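Local coordinates for orotidine 5'-phosphate decarboxylase (Streptomyces avermitilis, PDB 3V75), which probably catalyses the decarboxylation of orotidine 5'-phosphate to UMP, the second of the two steps that make UMP from orotate, at residues K83-F88 and D117-D122; T147-L152 and F172-T177. All coordinates share one frame; numbering follows the deposited sequence.

How the contacts relate
Running from the N terminus, the chain first passes through strand 81-84 and Lys83-Phe88. Helices 86-90 and 93-109 carry it to strand 113-120, where contact 1 closes this loop. It continues through helix 124-134 to strand 145-148. Helix 158-167 then leads to strand 170-176, where contact 2 closes a second loop. The two loops follow in series and neither nest nor cross. Their strands stand side by side in the eight-stranded parallel barrel. One join is Thr147, whose OG1 is 2.7 Å from Asp117 OD1, a probable hydrogen bond. Both contacts also reach the second subunit.

Contact 1. Residues K83-F88 and D117-D122; sequences KPQSAF and DAKRGD
Asp117 meets Lys83, Pro84, Gln85 and Ser86 with both its backbone and its carboxylate. Its N donates to Pro84 O at 3.0 Å. Its O accepts from Ser86 N at 3.0 Å, so one residue bridges the strand end and the start of helix 86-90. The carboxylate carbon CG stands anti to the backbone N (chi1 -163°), which turns the group toward 83-88. Lys83 bends its chain near the end, and its NZ forms a salt bridge to Asp117 OD2 at 2.7 Å, on the anti lone pair. Two residues further along the same strand, Lys119 NZ takes OD1 at 2.9 Å on the syn side, somewhat out of the carboxylate plane, and OD2 more weakly. Thr147 also bonds OD1.

Gln85 lies obliquely across the carboxylate, its amide plane turned 55° from it, without a direct hydrogen bond. Instead, OE1 caps the helix, accepting from Ala87 N at 2.9 Å. NE2 donates to a water 2.8 Å away, which in turn weakly reaches Asp117 OD2. Ser86 packs its CB on Ala118 CB, while its OG is bonded to Glu90. Ala118 CB also lies against one face of the Arg120 guanidinium, toward its rim. Arg120 NH1 donates to Ala118 O at 2.9 Å, and NH2 is salt-bridged to Glu90 and to Glu90 of the second subunit.

Lys119, the predicted proton donor, has a further salt-bridge partner in Asp122 of the second subunit. Lys83, Asp117, Lys119 and that Asp122 form an arrangement consistent with the alternating Lys-Asp-Lys-Asp array of OMP decarboxylase active sites.

Contact 2. Residues T147-L152 and F172-T177; sequences TVSPYL and FVLALT
Val148 sits between Phe172 and Leu174 as the centre of a short parallel strand pairing. Its N donates to Phe172 O at 2.9 Å, and its O accepts from Leu174 N at 3.0 Å. Thr147 CA adds a CA-H...O contact to Phe172 O.

The tight part gathers around Val148, Pro150, Val173 and Leu174. Val148 and Val173 point to the same face of the sheet, and Val148 CG2 touches Val173 CG2 at 3.8 Å. Val173 CG1 is anti to the backbone N (chi1 179°), and this turns it onto Pro150, whose CG approaches to 3.6 Å. The proline ring crosses the Leu174 side chain at about a right angle, with its CD 3.9 Å from Leu174 CB. Met200 and Leu204 of helix 196-207 cover Pro150 and Val173. An alanine in place of Pro150 would lack CG and CD, and is likely to open a gap beside Val173 CG1 and Leu174 CB. Separately, Leu174 extends its CD1 to Ser149 OG, at 3.5 Å.

Packing is looser on the face of Thr147 and Phe172. There Thr147 CG2 meets only the CB of Phe172, at 4.1 Å. The rest of that side chain leads away, and Phe172 packs on Val220, Pro238 and Leu240. Thr147 OG1 has its polar partners on strand 113-120, in Asp117 and the backbone N of Lys119. Past Pro150 and Leu174 the segments part, but this end is not open to solvent: Tyr151 OH bonds Ala175 O of the second subunit, and all the residues stay buried.

Strand 145-148, helix 158-167 and strand 170-176 form a beta-alpha-beta unit, the repeating element of the TIM barrel.

Contact 1. Residues K83-F88 and D117-D122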
loop_
_atom_site.group_PDB
_atom_site.type_symbol
_atom_site.label_atom_id
_atom_site.label_comp_id
_atom_site.label_asym_id
_atom_site.label_seq_id
_atom_site.Cartn_x
_atom_site.Cartn_y
_atom_site.Cartn_z
ATOM N N LYS A 83 -2.139 11.569 -12.275
ATOM C CA LYS A 83 -1.927 10.744 -11.087
ATOM C C LYS A 83 -3.195 9.973 -10.771
ATOM O O LYS A 83 -4.055 10.450 -10.034
ATOM C CB LYS A 83 -1.486 11.600 -9.900
ATOM C CG LYS A 83 -1.172 10.770 -8.636
ATOM C CD LYS A 83 -0.547 11.601 -7.531
ATOM C CE LYS A 83 -1.553 12.485 -6.792
ATOM N NZ LYS A 83 -2.575 11.726 -6.014
ATOM N N PRO A 84 -3.347 8.773 -11.343
ATOM C CA PRO A 84 -4.482 7.952 -10.905
ATOM C C PRO A 84 -4.290 7.522 -9.467
ATOM O O PRO A 84 -3.171 7.182 -9.074
ATOM C CB PRO A 84 -4.425 6.719 -11.819
ATOM C CG PRO A 84 -3.005 6.706 -12.328
ATOM C CD PRO A 84 -2.520 8.117 -12.366
ATOM N N GLN A 85 -5.375 7.510 -8.695
ATOM C CA GLN A 85 -5.348 6.996 -7.324
ATOM C C GLN A 85 -5.895 5.576 -7.356
ATOM O O GLN A 85 -7.077 5.354 -7.557
ATOM C CB GLN A 85 -6.167 7.899 -6.378
ATOM C CG GLN A 85 -6.421 7.335 -4.989
ATOM C CD GLN A 85 -5.164 6.764 -4.367
ATOM O OE1 GLN A 85 -5.052 5.526 -4.200
ATOM N NE2 GLN A 85 -4.213 7.629 -4.032
ATOM N N SER A 86 -4.988 4.618 -7.141
ATOM C CA SER A 86 -5.298 3.201 -7.270
ATOM C C SER A 86 -6.516 2.785 -6.441
ATOM O O SER A 86 -7.300 1.948 -6.894
ATOM C CB SER A 86 -4.076 2.381 -6.829
ATOM O OG SER A 86 -4.274 1.019 -7.134
ATOM N N ALA A 87 -6.669 3.323 -5.234
ATOM C CA ALA A 87 -7.742 2.845 -4.359
ATOM C C ALA A 87 -9.126 2.948 -4.989
ATOM O O ALA A 87 -9.995 2.122 -4.756
ATOM C CB ALA A 87 -7.733 3.588 -3.011
ATOM N N PHE A 88 -9.336 4.014 -5.771
ATOM C CA PHE A 88 -10.660 4.246 -6.351
ATOM C C PHE A 88 -10.995 3.241 -7.453
ATOM O O PHE A 88 -12.156 3.063 -7.788
ATOM C CB PHE A 88 -10.790 5.688 -6.862
ATOM C CG PHE A 88 -10.597 6.718 -5.771
ATOM C CD1 PHE A 88 -11.251 6.592 -4.553
ATOM C CD2 PHE A 88 -9.777 7.820 -5.971
ATOM C CE1 PHE A 88 -11.054 7.579 -3.530
ATOM C CE2 PHE A 88 -9.599 8.761 -4.976
ATOM C CZ PHE A 88 -10.230 8.624 -3.771
ATOM N N ASP A 117 -0.452 6.504 -8.040
ATOM C CA ASP A 117 -0.545 6.745 -6.605
ATOM C C ASP A 117 -1.177 5.536 -5.930
ATOM O O ASP A 117 -2.414 5.385 -5.839
ATOM C CB ASP A 117 -1.313 8.041 -6.297
ATOM C CG ASP A 117 -1.093 8.517 -4.909
ATOM O OD1 ASP A 117 -0.551 7.741 -4.061
ATOM O OD2 ASP A 117 -1.437 9.686 -4.594
ATOM N N ALA A 118 -0.292 4.642 -5.488
ATOM C CA ALA A 118 -0.696 3.371 -4.888
ATOM C C ALA A 118 -0.103 3.194 -3.477
ATOM O O ALA A 118 -0.486 2.265 -2.736
ATOM C CB ALA A 118 -0.277 2.227 -5.797
ATOM N N LYS A 119 0.816 4.085 -3.101
ATOM C CA LYS A 119 1.401 4.093 -1.739
ATOM C C LYS A 119 1.753 2.687 -1.254
ATOM O O LYS A 119 1.320 2.246 -0.182
ATOM C CB LYS A 119 0.504 4.839 -0.743
ATOM C CG LYS A 119 0.365 6.338 -1.098
ATOM C CD LYS A 119 -0.410 7.054 0.003
ATOM C CE LYS A 119 -0.637 8.563 -0.336
ATOM N NZ LYS A 119 -1.546 8.724 -1.536
ATOM N N ARG A 120 2.544 1.988 -2.067
ATOM C CA ARG A 120 2.934 0.608 -1.703
ATOM C C ARG A 120 4.163 0.631 -0.821
ATOM O O ARG A 120 5.014 1.522 -0.910
ATOM C CB ARG A 120 3.237 -0.218 -2.965
ATOM C CG ARG A 120 2.062 -0.274 -3.960
ATOM C CD ARG A 120 0.791 -0.834 -3.305
ATOM N NE ARG A 120 -0.168 -1.352 -4.309
ATOM C CZ ARG A 120 -1.453 -0.993 -4.456
ATOM N NH1 ARG A 120 -1.990 -0.039 -3.676
ATOM N NH2 ARG A 120 -2.182 -1.607 -5.386
ATOM N N GLY A 121 4.304 -0.398 -0.001
ATOM C CA GLY A 121 5.503 -0.497 0.819
ATOM C C GLY A 121 5.569 -1.871 1.458
ATOM O O GLY A 121 4.691 -2.224 2.256
ATOM N N ASP A 122 6.594 -2.645 1.104
ATOM C CA ASP A 122 6.773 -3.977 1.675
ATOM C C ASP A 122 8.279 -4.323 1.621
ATOM O O ASP A 122 9.114 -3.430 1.408
ATOM C CB ASP A 122 5.903 -5.003 0.927
ATOM C CG ASP A 122 5.397 -6.129 1.832
ATOM O OD1 ASP A 122 6.233 -6.718 2.579
ATOM O OD2 ASP A 122 4.174 -6.409 1.823
HETATM O O HOH W 1 -4.748 10.419 -3.826
#

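Contact 2. Residues T147-L152 and F172-T177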
loop_
_atom_site.group_PDB
_atom_site.type_symbol
_atom_site.label_atom_id
_atom_site.label_comp_id
_atom_site.label_asym_id
_atom_site.label_seq_id
_atom_site.Cartn_x
_atom_site.Cartn_y
_atom_site.Cartn_z
ATOM N N THR A 147 4.111 6.003 -6.166
ATOM C CA THR A 147 4.211 6.484 -4.788
ATOM C C THR A 147 4.422 5.274 -3.864
ATOM O O THR A 147 3.763 4.216 -4.009
ATOM C CB THR A 147 2.960 7.298 -4.317
ATOM O OG1 THR A 147 1.805 6.457 -4.384
ATOM C CG2 THR A 147 2.746 8.561 -5.211
ATOM N N VAL A 148 5.317 5.460 -2.890
ATOM C CA VAL A 148 5.666 4.396 -1.928
ATOM C C VAL A 148 5.725 4.938 -0.524
ATOM O O VAL A 148 6.045 6.120 -0.297
ATOM C CB VAL A 148 7.017 3.694 -2.278
ATOM C CG1 VAL A 148 6.905 2.982 -3.630
ATOM C CG2 VAL A 148 8.182 4.710 -2.321
ATOM N N SER A 149 5.413 4.075 0.431
ATOM C CA SER A 149 5.372 4.468 1.836
ATOM C C SER A 149 6.645 3.866 2.479
ATOM O O SER A 149 7.022 2.721 2.171
ATOM C CB SER A 149 4.061 3.916 2.415
ATOM O OG SER A 149 3.795 4.304 3.762
ATOM N N PRO A 150 7.382 4.642 3.273
ATOM C CA PRO A 150 8.638 4.115 3.836
ATOM C C PRO A 150 8.515 3.709 5.294
ATOM O O PRO A 150 9.553 3.779 5.981
ATOM C CB PRO A 150 9.577 5.285 3.684
ATOM C CG PRO A 150 8.646 6.498 3.990
ATOM C CD PRO A 150 7.310 6.117 3.364
ATOM N N TYR A 151 7.369 3.253 5.776
ATOM C CA TYR A 151 7.235 2.858 7.174
ATOM C C TYR A 151 8.255 1.750 7.556
ATOM O O TYR A 151 8.708 1.657 8.702
ATOM C CB TYR A 151 5.780 2.418 7.528
ATOM C CG TYR A 151 5.563 2.128 8.982
ATOM C CD1 TYR A 151 5.285 3.186 9.927
ATOM C CD2 TYR A 151 5.666 0.842 9.507
ATOM C CE1 TYR A 151 5.107 2.917 11.277
ATOM C CE2 TYR A 151 5.514 0.569 10.863
ATOM C CZ TYR A 151 5.179 1.639 11.794
ATOM O OH TYR A 151 5.076 1.345 13.151
ATOM N N LEU A 152 8.569 0.887 6.583
ATOM C CA LEU A 152 9.486 -0.236 6.839
ATOM C C LEU A 152 10.960 0.179 6.666
ATOM O O LEU A 152 11.870 -0.648 6.859
ATOM C CB LEU A 152 9.119 -1.424 5.939
ATOM C CG LEU A 152 7.678 -1.876 6.126
ATOM C CD1 LEU A 152 7.280 -2.914 5.079
ATOM C CD2 LEU A 152 7.472 -2.478 7.512
ATOM N N PHE A 172 7.973 8.339 -5.760
ATOM C CA PHE A 172 7.699 9.425 -4.811
ATOM C C PHE A 172 7.496 8.797 -3.460
ATOM O O PHE A 172 6.534 8.043 -3.234
ATOM C CB PHE A 172 6.459 10.207 -5.221
ATOM C CG PHE A 172 6.686 11.095 -6.443
ATOM C CD1 PHE A 172 6.406 10.623 -7.729
ATOM C CD2 PHE A 172 7.215 12.393 -6.301
ATOM C CE1 PHE A 172 6.625 11.434 -8.839
ATOM C CE2 PHE A 172 7.429 13.188 -7.405
ATOM C CZ PHE A 172 7.133 12.716 -8.671
ATOM N N VAL A 173 8.423 9.088 -2.555
ATOM C CA VAL A 173 8.380 8.542 -1.204
ATOM C C VAL A 173 7.584 9.468 -0.319
ATOM O O VAL A 173 7.857 10.665 -0.302
ATOM C CB VAL A 173 9.832 8.378 -0.642
ATOM C CG1 VAL A 173 9.791 7.816 0.788
ATOM C CG2 VAL A 173 10.647 7.450 -1.590
ATOM N N LEU A 174 6.619 8.938 0.434
ATOM C CA LEU A 174 5.877 9.795 1.363
ATOM C C LEU A 174 6.842 10.443 2.341
ATOM O O LEU A 174 7.649 9.748 2.975
ATOM C CB LEU A 174 4.873 8.985 2.165
ATOM C CG LEU A 174 3.844 8.179 1.381
ATOM C CD1 LEU A 174 2.919 7.417 2.299
ATOM C CD2 LEU A 174 3.026 9.105 0.433
ATOM N N ALA A 175 6.789 11.771 2.472
ATOM C CA ALA A 175 7.660 12.455 3.424
ATOM C C ALA A 175 6.858 13.289 4.422
ATOM O O ALA A 175 6.909 13.062 5.621
ATOM C CB ALA A 175 8.700 13.312 2.696
ATOM N N LEU A 176 6.099 14.258 3.906
ATOM C CA LEU A 176 5.363 15.224 4.733
ATOM C C LEU A 176 3.954 15.368 4.154
ATOM O O LEU A 176 3.788 15.816 3.014
ATOM C CB LEU A 176 6.074 16.564 4.676
ATOM C CG LEU A 176 7.395 16.577 5.449
ATOM C CD1 LEU A 176 8.271 17.736 5.030
ATOM C CD2 LEU A 176 7.119 16.603 6.980
ATOM N N THR A 177 2.941 15.012 4.931
ATOM C CA THR A 177 1.554 15.104 4.446
ATOM C C THR A 177 0.722 16.024 5.325
ATOM O O THR A 177 1.037 16.239 6.499
ATOM C CB THR A 177 0.931 13.710 4.339
ATOM O OG1 THR A 177 0.990 13.033 5.619
ATOM C CG2 THR A 177 1.687 12.900 3.268
#